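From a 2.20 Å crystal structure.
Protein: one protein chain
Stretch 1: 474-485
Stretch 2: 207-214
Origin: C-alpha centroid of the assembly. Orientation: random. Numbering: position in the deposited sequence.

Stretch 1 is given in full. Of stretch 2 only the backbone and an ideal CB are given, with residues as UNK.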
# COMPACT_ATOMS: atom_id res chain seq x y z
N HIS A 474 25.46 -25.07 -1.73
CA HIS A 474 25.21 -26.36 -2.34
C HIS A 474 23.71 -26.61 -2.42
O HIS A 474 22.94 -26.10 -1.61
CB HIS A 474 25.88 -27.47 -1.53
CG HIS A 474 27.38 -27.41 -1.55
ND1 HIS A 474 28.16 -28.06 -0.62
CD2 HIS A 474 28.23 -26.79 -2.41
CE1 HIS A 474 29.44 -27.83 -0.90
NE2 HIS A 474 29.50 -27.06 -1.97
N SER A 475 23.29 -27.40 -3.41
CA SER A 475 21.87 -27.67 -3.59
C SER A 475 21.25 -28.20 -2.30
O SER A 475 21.84 -29.03 -1.60
CB SER A 475 21.66 -28.65 -4.74
OG SER A 475 22.14 -28.07 -5.95
N GLU A 476 20.07 -27.67 -1.97
CA GLU A 476 19.26 -28.11 -0.83
C GLU A 476 19.96 -27.86 0.50
O GLU A 476 19.62 -28.49 1.51
CB GLU A 476 18.87 -29.58 -0.97
CG GLU A 476 18.24 -29.96 -2.32
CD GLU A 476 17.47 -31.30 -2.28
OE1 GLU A 476 16.28 -31.34 -1.86
OE2 GLU A 476 18.08 -32.32 -2.66
N GLU A 477 20.90 -26.91 0.55
CA GLU A 477 21.69 -26.63 1.75
C GLU A 477 21.78 -25.13 2.00
O GLU A 477 22.86 -24.59 2.26
CB GLU A 477 23.08 -27.28 1.65
CG GLU A 477 23.06 -28.79 1.91
CD GLU A 477 24.45 -29.40 2.01
OE1 GLU A 477 25.12 -29.23 3.05
OE2 GLU A 477 24.85 -30.10 1.05
N VAL A 478 20.65 -24.43 1.91
CA VAL A 478 20.61 -23.01 2.25
C VAL A 478 19.39 -22.77 3.13
O VAL A 478 18.25 -23.02 2.72
CB VAL A 478 20.61 -22.12 0.99
CG1 VAL A 478 19.59 -22.58 -0.05
CG2 VAL A 478 20.41 -20.66 1.37
N TYR A 479 19.64 -22.28 4.35
CA TYR A 479 18.69 -22.25 5.44
C TYR A 479 18.39 -20.86 5.98
O TYR A 479 17.26 -20.62 6.43
CB TYR A 479 19.22 -23.10 6.61
CG TYR A 479 19.69 -24.48 6.19
CD1 TYR A 479 18.79 -25.53 6.03
CD2 TYR A 479 21.03 -24.74 5.96
CE1 TYR A 479 19.21 -26.79 5.64
CE2 TYR A 479 21.47 -25.99 5.57
CZ TYR A 479 20.56 -27.01 5.42
OH TYR A 479 21.00 -28.25 5.04
N ASN A 480 19.35 -19.95 5.96
CA ASN A 480 19.19 -18.62 6.55
C ASN A 480 18.94 -17.58 5.46
O ASN A 480 19.81 -17.33 4.61
CB ASN A 480 20.44 -18.24 7.34
CG ASN A 480 20.44 -16.79 7.71
OD1 ASN A 480 19.46 -16.28 8.24
ND2 ASN A 480 21.53 -16.10 7.39
N TRP A 481 17.78 -16.92 5.54
CA TRP A 481 17.43 -15.85 4.62
C TRP A 481 17.64 -14.43 5.20
O TRP A 481 17.22 -13.44 4.58
CB TRP A 481 15.96 -15.97 4.22
CG TRP A 481 15.53 -17.25 3.57
CD1 TRP A 481 16.29 -18.37 3.34
CD2 TRP A 481 14.21 -17.54 3.08
NE1 TRP A 481 15.52 -19.33 2.72
CE2 TRP A 481 14.24 -18.85 2.56
CE3 TRP A 481 13.02 -16.81 3.02
CZ2 TRP A 481 13.13 -19.45 1.97
CZ3 TRP A 481 11.90 -17.41 2.44
CH2 TRP A 481 11.97 -18.72 1.92
N SER A 482 18.26 -14.31 6.38
CA SER A 482 18.20 -13.04 7.11
C SER A 482 18.73 -11.87 6.28
O SER A 482 18.22 -10.74 6.41
CB SER A 482 18.98 -13.15 8.43
OG SER A 482 20.35 -13.43 8.18
N TYR A 483 19.72 -12.10 5.41
CA TYR A 483 20.35 -11.00 4.69
C TYR A 483 19.44 -10.42 3.61
O TYR A 483 19.54 -9.23 3.29
CB TYR A 483 21.70 -11.45 4.12
CG TYR A 483 22.79 -11.39 5.18
CD1 TYR A 483 23.39 -10.18 5.52
CD2 TYR A 483 23.14 -12.52 5.91
CE1 TYR A 483 24.36 -10.12 6.52
CE2 TYR A 483 24.09 -12.47 6.90
CZ TYR A 483 24.70 -11.28 7.20
OH TYR A 483 25.65 -11.24 8.20
N THR A 484 18.53 -11.22 3.04
CA THR A 484 17.56 -10.70 2.08
C THR A 484 16.21 -10.42 2.71
O THR A 484 15.56 -9.42 2.36
CB THR A 484 17.34 -11.66 0.91
OG1 THR A 484 17.19 -13.00 1.41
CG2 THR A 484 18.48 -11.59 -0.12
N SER A 485 15.77 -11.26 3.65
CA SER A 485 14.41 -11.11 4.17
C SER A 485 14.24 -9.81 4.95
O SER A 485 13.11 -9.33 5.08
CB SER A 485 14.03 -12.32 5.02
OG SER A 485 14.78 -12.37 6.22
N UNK A 207 7.71 -22.41 -3.82
CA UNK A 207 8.26 -21.08 -4.12
C UNK A 207 8.91 -20.44 -2.90
O UNK A 207 9.05 -19.23 -2.85
CB UNK A 207 7.16 -20.16 -4.65
N UNK A 208 9.27 -21.22 -1.90
CA UNK A 208 9.86 -20.69 -0.68
C UNK A 208 11.18 -21.41 -0.36
O UNK A 208 11.39 -21.87 0.76
CB UNK A 208 8.88 -20.83 0.49
N UNK A 209 12.04 -21.51 -1.37
CA UNK A 209 13.43 -21.87 -1.20
C UNK A 209 14.31 -20.79 -1.83
O UNK A 209 13.97 -20.23 -2.88
CB UNK A 209 13.72 -23.24 -1.82
N UNK A 210 15.47 -20.55 -1.24
CA UNK A 210 16.52 -19.88 -1.99
C UNK A 210 17.32 -20.88 -2.83
O UNK A 210 18.55 -20.82 -2.91
CB UNK A 210 17.45 -19.12 -1.04
N UNK A 211 16.60 -21.78 -3.49
CA UNK A 211 17.10 -22.93 -4.23
C UNK A 211 15.97 -23.39 -5.16
O UNK A 211 14.92 -22.75 -5.22
CB UNK A 211 17.55 -24.05 -3.29
N UNK A 212 16.15 -24.55 -5.82
CA UNK A 212 15.29 -24.90 -6.95
C UNK A 212 14.56 -26.25 -6.89
O UNK A 212 13.74 -26.52 -7.78
CB UNK A 212 16.14 -24.88 -8.22
N UNK A 213 14.81 -27.10 -5.88
CA UNK A 213 14.29 -28.47 -5.95
C UNK A 213 12.79 -28.49 -6.17
O UNK A 213 12.03 -27.84 -5.45
CB UNK A 213 14.63 -29.24 -4.67
N UNK A 214 12.36 -29.22 -7.20
CA UNK A 214 10.95 -29.43 -7.48
C UNK A 214 10.76 -30.82 -8.09
O UNK A 214 11.72 -31.45 -8.56
CB UNK A 214 10.41 -28.34 -8.41

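Position 207 has its CA-to-CB bond directed away from stretch 1, and nothing of that stretch lies within 5.5 Å of the ideal CB. A positive phi of 63° is easiest for glycine, asparagine or aspartate, but stretch 1 sets no demand. The deposited residue is Leu-207, whose side chain makes no contact here.

At 208 the CA-to-CB bond runs sideways, and the ideal CB sits 4.0 Å from Trp-481 CH2, at the rim of the indole. A flexible apolar chain could lie along this rim, and leucine, isoleucine or methionine would all suit. The residue is Met-208, present as selenomethionine. Its CE reaches 3.7 Å from Trp-481 CZ3, while SE lies 5.4 Å from the centroid of the six-membered ring and 84° off the normal, an approach at the edge. The backbone contributes as well: Met-208 O is 3.2 Å from Trp-481 CZ2, near the ring plane, where the slightly positive ring hydrogens favour an oxygen.

Position 209 points away, its ideal CB 5.4 Å from Trp-481 CZ2. Stretch 1 leaves the choice almost free, and polar or apolar chains are equally plausible. It is His-209, which turns its imidazole to a hydrogen bond elsewhere in the structure.

Position 210 faces stretch 1 squarely. Its ideal CB is 4.1 Å from Val-478 CG2 and 4.2 Å from Trp-481 NE1, so the site is lined by a methyl group and an indole, with Thr-484 farther along. A medium-sized aliphatic chain is indicated, with leucine, isoleucine or methionine as candidates. Leu-210 occupies it. With chi1 at m and chi2 at t, CG stands 3.8 Å from the centroid of the five-membered ring of Trp-481, 18° off the normal, a CH-pi contact over one face. CD1 continues to 3.6 Å from Trp-481 CD1. The backbone is tied in by a water whose O lies 3.2 Å from Leu-210 N and 3.0 Å from Trp-481 NE1, accepting from both, and 2.8 Å from Val-478 O, to which it donates.

Position 211 also points toward stretch 1, its ideal CB 4.6 Å from Glu-476 N and 4.1 Å from Val-478 CG1. A backbone donor at that range calls for a short acceptor: aspartate or asparagine, perhaps serine. Asp-211 answers it, OD1 accepting a 2.7 Å hydrogen bond from Glu-476 N, a residue of the type II turn from His-474 to Glu-477. The O of a second water lies 2.9 Å from Asp-211 OD2, to which the water donates, and 2.7 Å from Ser-475 OG, from which it accepts.

Position 212 points sideways, with nothing of stretch 1 within 5.5 Å of its ideal CB, so many side chains would be tolerated. Ser-212 places OG 3.2 Å from the O of that second water.

Position 213 points toward Glu-476, with the ideal CB 3.9 Å from OE1. Small residues suit, as might a donor or a positive charge. Ala-213 simply packs its methyl there.

Position 214 is out of reach. Asn-214 ND2 donates to Ser-212 O at 3.1 Å.

Stretch 2 207-214: LMHLDSAN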
# COMPACT_ATOMS: atom_id res chain seq x y z
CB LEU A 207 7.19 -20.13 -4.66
CG LEU A 207 6.36 -20.66 -5.83
CD1 LEU A 207 5.40 -19.58 -6.35
CD2 LEU A 207 7.27 -21.17 -6.92
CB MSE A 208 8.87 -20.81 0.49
CG MSE A 208 7.58 -20.00 0.32
SE MSE A 208 8.08 -18.07 0.42
CE MSE A 208 8.22 -17.97 2.41
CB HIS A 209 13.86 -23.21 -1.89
CG HIS A 209 12.94 -24.38 -1.68
ND1 HIS A 209 13.29 -25.65 -2.09
CD2 HIS A 209 11.71 -24.48 -1.12
CE1 HIS A 209 12.31 -26.49 -1.78
NE2 HIS A 209 11.34 -25.80 -1.20
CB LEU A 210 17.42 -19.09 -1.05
CG LEU A 210 16.75 -17.91 -0.33
CD1 LEU A 210 17.78 -16.99 0.33
CD2 LEU A 210 15.82 -17.10 -1.24
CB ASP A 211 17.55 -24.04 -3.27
CG ASP A 211 18.36 -25.12 -3.96
OD1 ASP A 211 18.31 -26.28 -3.49
OD2 ASP A 211 19.03 -24.81 -4.98
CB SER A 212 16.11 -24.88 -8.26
OG SER A 212 17.40 -25.43 -8.07
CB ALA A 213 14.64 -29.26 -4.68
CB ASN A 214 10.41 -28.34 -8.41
CG ASN A 214 10.99 -28.46 -9.81
OD1 ASN A 214 10.50 -29.24 -10.64
ND2 ASN A 214 12.02 -27.67 -10.10
O HOH W 1 15.89 -22.02 1.56
O HOH W 2 20.24 -26.49 -7.00
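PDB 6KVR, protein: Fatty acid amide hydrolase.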